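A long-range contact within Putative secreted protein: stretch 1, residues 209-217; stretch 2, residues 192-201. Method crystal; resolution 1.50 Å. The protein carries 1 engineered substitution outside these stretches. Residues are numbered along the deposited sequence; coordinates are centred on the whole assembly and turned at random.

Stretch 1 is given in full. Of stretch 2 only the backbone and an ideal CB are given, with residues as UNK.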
# COMPACT_ATOMS: atom_id res chain seq x y z
N PRO A 209 16.43 0.77 -15.11
CA PRO A 209 16.31 0.02 -13.85
C PRO A 209 15.03 -0.81 -13.79
O PRO A 209 14.14 -0.55 -12.96
CB PRO A 209 16.32 1.11 -12.78
CG PRO A 209 15.73 2.31 -13.48
CD PRO A 209 16.24 2.22 -14.91
N TYR A 210 14.95 -1.81 -14.66
CA TYR A 210 13.79 -2.70 -14.74
C TYR A 210 14.07 -4.05 -14.08
O TYR A 210 14.97 -4.80 -14.50
CB TYR A 210 13.39 -2.93 -16.20
CG TYR A 210 12.88 -1.72 -16.95
CD1 TYR A 210 12.14 -0.73 -16.31
CD2 TYR A 210 13.12 -1.58 -18.31
CE1 TYR A 210 11.66 0.37 -17.02
CE2 TYR A 210 12.64 -0.50 -19.02
CZ TYR A 210 11.91 0.47 -18.37
OH TYR A 210 11.44 1.54 -19.10
N THR A 211 13.28 -4.37 -13.06
CA THR A 211 13.31 -5.66 -12.39
C THR A 211 12.05 -6.40 -12.82
O THR A 211 10.96 -5.98 -12.47
CB THR A 211 13.35 -5.51 -10.86
OG1 THR A 211 14.55 -4.83 -10.47
CG2 THR A 211 13.28 -6.88 -10.16
N THR A 212 12.21 -7.48 -13.58
CA THR A 212 11.06 -8.11 -14.21
C THR A 212 10.99 -9.60 -13.91
O THR A 212 11.89 -10.36 -14.27
CB THR A 212 11.10 -7.90 -15.74
OG1 THR A 212 11.16 -6.49 -16.02
CG2 THR A 212 9.87 -8.51 -16.40
N LEU A 213 9.90 -10.00 -13.26
CA LEU A 213 9.63 -11.40 -12.94
C LEU A 213 8.46 -11.88 -13.81
O LEU A 213 7.45 -11.19 -13.92
CB LEU A 213 9.30 -11.57 -11.46
CG LEU A 213 10.39 -11.34 -10.41
CD1 LEU A 213 10.90 -9.90 -10.36
CD2 LEU A 213 9.86 -11.70 -9.05
N GLU A 214 8.61 -13.05 -14.42
CA GLU A 214 7.59 -13.56 -15.34
C GLU A 214 6.23 -13.77 -14.65
O GLU A 214 5.18 -13.50 -15.24
CB GLU A 214 8.07 -14.87 -15.96
CG GLU A 214 7.09 -15.52 -16.93
CD GLU A 214 7.09 -14.87 -18.31
OE1 GLU A 214 7.94 -13.99 -18.55
OE2 GLU A 214 6.24 -15.26 -19.15
N THR A 215 6.26 -14.25 -13.41
CA THR A 215 5.04 -14.47 -12.64
C THR A 215 5.16 -13.96 -11.21
O THR A 215 6.27 -13.73 -10.71
CB THR A 215 4.66 -15.97 -12.57
OG1 THR A 215 5.69 -16.71 -11.89
CG2 THR A 215 4.45 -16.55 -13.97
N THR A 216 4.02 -13.79 -10.56
CA THR A 216 3.96 -13.51 -9.13
C THR A 216 3.75 -14.84 -8.40
O THR A 216 2.81 -15.56 -8.72
CB THR A 216 2.83 -12.52 -8.79
OG1 THR A 216 2.91 -11.38 -9.67
CG2 THR A 216 2.92 -12.07 -7.34
N PRO A 217 4.63 -15.18 -7.43
CA PRO A 217 4.59 -16.52 -6.81
C PRO A 217 3.20 -16.90 -6.33
O PRO A 217 2.71 -18.01 -6.61
CB PRO A 217 5.57 -16.40 -5.64
CG PRO A 217 6.52 -15.34 -6.05
CD PRO A 217 5.77 -14.37 -6.93
N UNK A 192 11.79 0.41 -11.30
CA UNK A 192 10.53 -0.08 -11.80
C UNK A 192 10.49 -1.60 -11.80
O UNK A 192 11.25 -2.24 -12.48
CB UNK A 192 10.28 0.46 -13.21
N UNK A 193 9.63 -2.14 -10.96
CA UNK A 193 9.55 -3.59 -10.77
C UNK A 193 8.20 -4.13 -11.29
O UNK A 193 7.15 -3.49 -11.13
CB UNK A 193 9.73 -3.94 -9.29
N UNK A 194 8.27 -5.30 -11.92
CA UNK A 194 7.12 -5.96 -12.54
C UNK A 194 7.09 -7.42 -12.12
O UNK A 194 8.12 -8.10 -12.18
CB UNK A 194 7.17 -5.84 -14.06
N UNK A 195 5.93 -7.94 -11.72
CA UNK A 195 5.78 -9.40 -11.64
C UNK A 195 4.47 -9.81 -12.29
O UNK A 195 3.43 -9.24 -11.99
CB UNK A 195 5.83 -9.88 -10.19
N UNK A 196 4.52 -10.77 -13.21
CA UNK A 196 3.33 -11.23 -13.90
C UNK A 196 2.69 -10.18 -14.80
O UNK A 196 1.47 -10.17 -14.98
CB UNK A 196 2.30 -11.71 -12.87
N UNK A 197 3.50 -9.30 -15.39
CA UNK A 197 2.96 -8.24 -16.23
C UNK A 197 3.20 -8.54 -17.71
O UNK A 197 4.34 -8.52 -18.18
CB UNK A 197 3.58 -6.89 -15.85
N UNK A 198 2.12 -8.82 -18.42
CA UNK A 198 2.19 -8.98 -19.87
C UNK A 198 2.52 -7.63 -20.47
O UNK A 198 1.86 -6.63 -20.18
CB UNK A 198 0.88 -9.53 -20.44
N UNK A 199 3.56 -7.58 -21.29
CA UNK A 199 3.98 -6.33 -21.90
C UNK A 199 5.05 -5.58 -21.12
O UNK A 199 5.50 -4.52 -21.56
CB UNK A 199 2.76 -5.42 -22.08
N UNK A 200 5.46 -6.12 -19.97
CA UNK A 200 6.54 -5.51 -19.19
C UNK A 200 7.84 -5.48 -20.00
O UNK A 200 8.11 -6.37 -20.81
CB UNK A 200 6.75 -6.27 -17.88
N UNK A 201 8.67 -4.44 -19.78
CA UNK A 201 9.99 -4.47 -20.42
C UNK A 201 10.81 -5.62 -19.84
O UNK A 201 10.59 -6.00 -18.68
CB UNK A 201 10.72 -3.14 -20.23

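The backbone alone fixes the frame. Strand 210-213 runs parallel to the strand beginning stretch 2, their axes 6° apart and 4.7 Å at closest approach, and a ladder of hydrogen bonds sets the register, so the CA-to-CB directions of 192-195 can be assigned to a face of the sheet.

Position 192 pairs with Tyr210. Its N donates to Pro209 O (3.0 Å), its O accepts from Thr211 N (3.0 Å), and the ideal CB lies 3.8 Å from Tyr210 CD1, on the face that carries Tyr210 and Thr212. An apolar side chain would suit, and stretch 1 does not single out one. The residue is Met192; its CB sits at the edge of the tyrosine ring, while the end of the side chain leads away from stretch 1.

Position 193 pairs with Thr211 on the other face, its ideal CB 4.0 Å from Thr211 O. The strand geometry suits a beta-branched residue, and Thr211 nearby, with methyl and hydroxyl, would tolerate apolar or small polar ones. It is Thr193, whose OG1 comes within 3.6 Å of Thr211 CB, a van der Waals contact.

Position 194 returns to the face of Tyr210 and Thr212. Its N donates to Thr211 O (2.8 Å) and its O accepts from Leu213 N (2.8 Å, 171° at the hydrogen). With CB 4.5 Å from Thr212 CG2 and an aromatic ring nearby, a large apolar or aromatic group fits. Phe194 turns its edge toward the Tyr210 face in an offset edge-to-face pair, centroids 5.8 Å apart and planes at 72°; CE1 approaches Tyr210 CD1 to 3.8 Å.

At 195 the ideal CB is 3.3 Å from Thr216 OG1 and 4.1 Å from Leu213 CB. Little room and a nearby hydroxyl favour a small residue, preferably polar: serine, alanine or perhaps cysteine. Ser195 adopts chi1 p, and its OG hydrogen-bonds with Thr216 OG1 at 2.8 Å.

Position 196 has phi/psi of 66/32°, and a CB there would lie a tight 3.3 Å from Thr216 OG1. Both observations point to glycine, and Gly196 is found. Its N donates to Leu213 O (3.0 Å), and its CA makes a CH...O contact with Glu214 O (3.2 Å).

Positions 197 and 198 have no stretch 1 atom within 5.5 Å of their ideal CB, so many side chains would do; they are Val197 and Glu198. A water bridges Val197 N (2.9 Å) and Leu213 O (2.8 Å). Position 199 is equally remote, but its phi/psi of 93/-1° would jam a CB against the preceding carbonyl, which calls for glycine in this type II turn; it is Gly199.

Position 200 points toward stretch 1, its ideal CB 4.1 Å from Thr212 CG2; a small apolar group suffices. Ala200 makes that methyl contact.

Position 201 also points toward stretch 1, its ideal CB a tight 3.4 Å from Tyr210 CD2. With phi -66°, a compact apolar residue suits, proline included. Pro201 lays CG over the Tyr210 ring, 3.5 Å from its centroid and 11° off the normal, while its O accepts from Thr212 OG1 (2.8 Å).

Stretch 2 192-201: MTFSGVEGAP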
# COMPACT_ATOMS: atom_id res chain seq x y z
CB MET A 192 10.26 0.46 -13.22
CG MET A 192 9.76 1.89 -13.35
SD MET A 192 10.58 3.19 -12.35
CE MET A 192 9.53 4.59 -12.70
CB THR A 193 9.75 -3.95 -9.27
OG1 THR A 193 11.08 -3.60 -8.88
CG2 THR A 193 9.53 -5.44 -9.01
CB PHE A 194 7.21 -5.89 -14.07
CG PHE A 194 7.53 -4.52 -14.61
CD1 PHE A 194 8.84 -4.07 -14.69
CD2 PHE A 194 6.51 -3.67 -15.04
CE1 PHE A 194 9.14 -2.81 -15.18
CE2 PHE A 194 6.80 -2.40 -15.54
CZ PHE A 194 8.11 -1.97 -15.61
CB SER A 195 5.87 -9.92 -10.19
OG SER A 195 4.83 -9.43 -9.35
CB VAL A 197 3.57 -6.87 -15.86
CG1 VAL A 197 3.02 -5.77 -16.78
CG2 VAL A 197 3.28 -6.56 -14.39
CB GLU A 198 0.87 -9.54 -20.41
CG GLU A 198 0.54 -10.91 -19.83
CD GLU A 198 -0.90 -11.34 -20.03
OE1 GLU A 198 -1.74 -10.50 -20.45
OE2 GLU A 198 -1.21 -12.52 -19.77
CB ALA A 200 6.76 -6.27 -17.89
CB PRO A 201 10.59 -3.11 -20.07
CG PRO A 201 9.85 -2.67 -18.84
CD PRO A 201 8.47 -3.25 -18.94
O HOH W 1 6.37 -9.08 -15.44
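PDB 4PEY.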